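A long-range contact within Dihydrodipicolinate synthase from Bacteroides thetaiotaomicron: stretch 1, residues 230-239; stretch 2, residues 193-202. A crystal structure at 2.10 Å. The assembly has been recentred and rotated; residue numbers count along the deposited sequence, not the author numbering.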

# COMPACT_ATOMS: atom_id res chain seq x y z
N ASP A 230 17.59 -18.08 30.17
CA ASP A 230 18.16 -19.42 30.00
C ASP A 230 18.35 -19.71 28.49
O ASP A 230 17.50 -20.28 27.82
CB ASP A 230 17.28 -20.46 30.70
CG ASP A 230 17.82 -21.85 30.59
OD1 ASP A 230 18.84 -22.07 29.91
OD2 ASP A 230 17.22 -22.76 31.19
N MET A 231 19.50 -19.30 27.99
CA MET A 231 19.72 -19.21 26.55
C MET A 231 19.69 -20.55 25.81
O MET A 231 19.14 -20.62 24.71
CB MET A 231 21.03 -18.45 26.27
CG MET A 231 21.00 -16.98 26.65
SD MET A 231 19.56 -16.02 26.07
CE MET A 231 19.69 -16.22 24.30
N GLU A 232 20.29 -21.60 26.37
CA GLU A 232 20.28 -22.94 25.73
C GLU A 232 18.85 -23.41 25.49
O GLU A 232 18.50 -23.92 24.41
CB GLU A 232 21.01 -23.97 26.60
N GLU A 233 18.02 -23.21 26.51
CA GLU A 233 16.61 -23.55 26.46
C GLU A 233 15.81 -22.62 25.52
O GLU A 233 14.93 -23.08 24.76
CB GLU A 233 16.05 -23.56 27.88
CG GLU A 233 14.80 -24.41 28.08
CD GLU A 233 15.01 -25.91 27.87
OE1 GLU A 233 16.12 -26.39 27.52
OE2 GLU A 233 14.03 -26.63 28.04
N VAL A 234 16.10 -21.32 25.53
CA VAL A 234 15.49 -20.41 24.53
C VAL A 234 15.77 -20.96 23.12
O VAL A 234 14.85 -21.13 22.31
CB VAL A 234 16.02 -18.96 24.65
CG1 VAL A 234 15.61 -18.13 23.45
CG2 VAL A 234 15.49 -18.30 25.90
N ARG A 235 17.03 -21.29 22.83
CA ARG A 235 17.39 -21.81 21.51
C ARG A 235 16.68 -23.12 21.16
O ARG A 235 16.19 -23.28 20.06
CB ARG A 235 18.90 -21.95 21.35
CG ARG A 235 19.58 -20.61 21.07
CD ARG A 235 21.07 -20.75 20.79
NE ARG A 235 21.79 -21.29 21.94
CZ ARG A 235 22.43 -20.57 22.86
NH1 ARG A 235 22.49 -19.24 22.81
NH2 ARG A 235 23.03 -21.20 23.87
N ARG A 236 16.62 -24.05 22.11
CA ARG A 236 16.01 -25.34 21.86
C ARG A 236 14.53 -25.18 21.54
O ARG A 236 14.02 -25.77 20.58
CB ARG A 236 16.16 -26.23 23.09
CG ARG A 236 15.76 -27.68 22.84
CD ARG A 236 16.10 -28.56 24.03
NE ARG A 236 15.25 -28.30 25.19
CZ ARG A 236 14.00 -28.74 25.34
NH1 ARG A 236 13.42 -29.47 24.39
NH2 ARG A 236 13.34 -28.46 26.45
N LEU A 237 13.85 -24.36 22.35
CA LEU A 237 12.41 -24.17 22.25
C LEU A 237 12.03 -23.26 21.09
O LEU A 237 11.02 -23.49 20.44
CB LEU A 237 11.83 -23.66 23.56
CG LEU A 237 12.01 -24.65 24.73
CD1 LEU A 237 11.47 -24.09 26.04
CD2 LEU A 237 11.37 -26.00 24.44
N GLN A 238 12.85 -22.25 20.81
CA GLN A 238 12.62 -21.41 19.63
C GLN A 238 12.61 -22.27 18.34
O GLN A 238 11.81 -22.02 17.43
CB GLN A 238 13.66 -20.27 19.54
CG GLN A 238 13.49 -19.33 18.35
CD GLN A 238 12.20 -18.52 18.40
OE1 GLN A 238 11.41 -18.62 19.35
NE2 GLN A 238 11.96 -17.73 17.36
N GLU A 239 13.48 -23.27 18.26
CA GLU A 239 13.53 -24.12 17.07
C GLU A 239 12.22 -24.88 16.88
O GLU A 239 11.76 -25.04 15.74
CB GLU A 239 14.72 -25.10 17.09
CG GLU A 239 14.71 -26.08 15.91
CD GLU A 239 16.07 -26.71 15.59
OE1 GLU A 239 16.95 -26.76 16.47
OE2 GLU A 239 16.26 -27.18 14.44
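Stretch 2 (193-202) EEIMAESVLL

Stretch 2 lies on stretch 1 as one short helix packed nearly antiparallel against another, through a small apolar row closed at one end by a glutamine side chain that bonds directly to the opposing backbone and also approaches it through a water. Stretch 1 is helical from M231 to E239, with D230 at the N-cap position, and the helix continues later in the chain. Stretch 2 opens with a 3-10 segment, E193 and E194; I195 is at the N-cap position of the helix M196 to L201, and L202 is the first residue after it to leave helical phi/psi. The N-to-C directions of the two helices make an angle of 154°, and their axes come within 11.1 Å. The backbones are nearest at V234 and A197, whose CA atoms are 7.0 Å apart. Because the helices run in opposing senses, the start of stretch 1 meets the end of helix 196-201, and Q238 meets its beginning.

At the first of these ends, M231 leaves its backbone sideways, but its chain, with chi1, chi2 and chi3 all m, bends so that SD comes to 3.9 Å from CD2 of L201. L201 itself points toward stretch 1, with chi1 at -87° and chi2 t, and its other methyl, CD1, lies 4.4 Å from CG1 of V234. That same CG1 is 4.2 Å from CB of A197. V234, with chi1 t, therefore touches two residues one helical turn apart, A197 and L201, while M231 and V234 supply the matching pair on stretch 1. V234 and A197 both point toward the opposite stretch, and the CB of A197 lies against CG1 of V234 where the backbones are nearest.

At the other end the contact turns polar. Q238 also sets out sideways, but chi1 t and chi2 p carry its amide to stretch 2. NE2 of Q238 donates a hydrogen bond to O of E194, 2.9 Å long with an angle of 153° at the hydrogen. This carbonyl belongs to the 3-10 segment, just ahead of the helix. The other amide atom, OE1 of Q238, is 3.9 Å from CB of A197. OE1 of Q238 and O of E193 each lie 2.7 Å from the oxygen of water 1. The water accepts a hydrogen bond from N of A197 at 2.9 Å, so that a free amide in the first turn of the helix is bound by the water that sits beside the glutamine.

Each stretch is also braced internally. OG of S199 donates to O of I195 at 2.6 Å, beside the backbone bond from N of S199 to the same O at 3.0 Å. On stretch 1, out of reach of stretch 2, R236 and E233 form a salt bridge, with NH2 of R236 2.5 Å from OE2 of E233. The whole contact buries 252 Å², both sides summed, a modest area.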

# COMPACT_ATOMS: atom_id res chain seq x y z
N GLU A 193 4.04 -15.26 17.56
CA GLU A 193 4.78 -16.16 18.43
C GLU A 193 6.24 -16.31 18.04
O GLU A 193 7.06 -16.64 18.89
CB GLU A 193 4.10 -17.54 18.56
CG GLU A 193 4.00 -18.38 17.28
CD GLU A 193 2.75 -19.26 17.24
OE1 GLU A 193 2.85 -20.44 16.86
OE2 GLU A 193 1.66 -18.76 17.58
N GLU A 194 6.56 -16.07 16.76
CA GLU A 194 7.92 -16.25 16.28
C GLU A 194 8.92 -15.26 16.95
O GLU A 194 10.11 -15.51 16.99
CB GLU A 194 7.95 -16.14 14.75
CG GLU A 194 7.12 -17.23 14.03
CD GLU A 194 5.69 -16.83 13.78
OE1 GLU A 194 5.20 -15.83 14.39
OE2 GLU A 194 5.06 -17.51 12.95
N ILE A 195 8.42 -14.17 17.51
CA ILE A 195 9.28 -13.15 18.11
C ILE A 195 8.98 -12.91 19.60
O ILE A 195 9.41 -11.90 20.17
CB ILE A 195 9.14 -11.81 17.37
CG1 ILE A 195 7.68 -11.35 17.32
CG2 ILE A 195 9.76 -11.93 16.00
CD1 ILE A 195 7.49 -9.90 16.89
N MET A 196 8.25 -13.84 20.21
CA MET A 196 7.94 -13.76 21.63
C MET A 196 9.20 -13.87 22.45
O MET A 196 9.40 -13.09 23.38
CB MET A 196 6.97 -14.87 22.03
CG MET A 196 6.52 -14.86 23.49
SD MET A 196 7.51 -15.96 24.55
CE MET A 196 7.03 -17.59 23.98
N ALA A 197 10.02 -14.86 22.14
CA ALA A 197 11.23 -15.11 22.92
C ALA A 197 12.15 -13.90 22.87
O ALA A 197 12.67 -13.46 23.90
CB ALA A 197 11.96 -16.34 22.42
N GLU A 198 12.34 -13.32 21.69
CA GLU A 198 13.28 -12.23 21.61
C GLU A 198 12.71 -10.97 22.28
O GLU A 198 13.44 -10.22 22.93
CB GLU A 198 13.73 -11.99 20.17
CG GLU A 198 12.79 -11.18 19.33
CD GLU A 198 13.19 -11.25 17.87
OE1 GLU A 198 13.48 -10.19 17.26
OE2 GLU A 198 13.23 -12.39 17.34
N SER A 199 11.40 -10.77 22.17
CA SER A 199 10.77 -9.60 22.79
C SER A 199 10.79 -9.76 24.30
O SER A 199 11.07 -8.80 25.01
CB SER A 199 9.35 -9.42 22.30
OG SER A 199 9.28 -9.44 20.88
N VAL A 200 10.53 -10.97 24.81
CA VAL A 200 10.53 -11.17 26.26
C VAL A 200 11.94 -11.00 26.82
O VAL A 200 12.13 -10.39 27.87
CB VAL A 200 9.92 -12.53 26.67
CG1 VAL A 200 10.12 -12.80 28.16
CG2 VAL A 200 8.43 -12.53 26.39
N LEU A 201 12.94 -11.51 26.12
CA LEU A 201 14.33 -11.36 26.55
C LEU A 201 14.67 -9.93 26.88
O LEU A 201 15.45 -9.66 27.80
CB LEU A 201 15.30 -11.87 25.49
CG LEU A 201 15.60 -13.36 25.58
CD1 LEU A 201 16.25 -13.83 24.30
CD2 LEU A 201 16.50 -13.65 26.77
N LEU A 202 14.11 -9.03 26.09
CA LEU A 202 14.29 -7.60 26.25
C LEU A 202 13.14 -6.95 27.01
O LEU A 202 12.87 -5.77 26.83
CB LEU A 202 14.41 -6.94 24.88
CG LEU A 202 15.82 -6.79 24.36
CD1 LEU A 202 16.48 -8.14 24.12
CD2 LEU A 202 15.76 -6.00 23.07
O HOH W 1 9.57 -16.79 20.00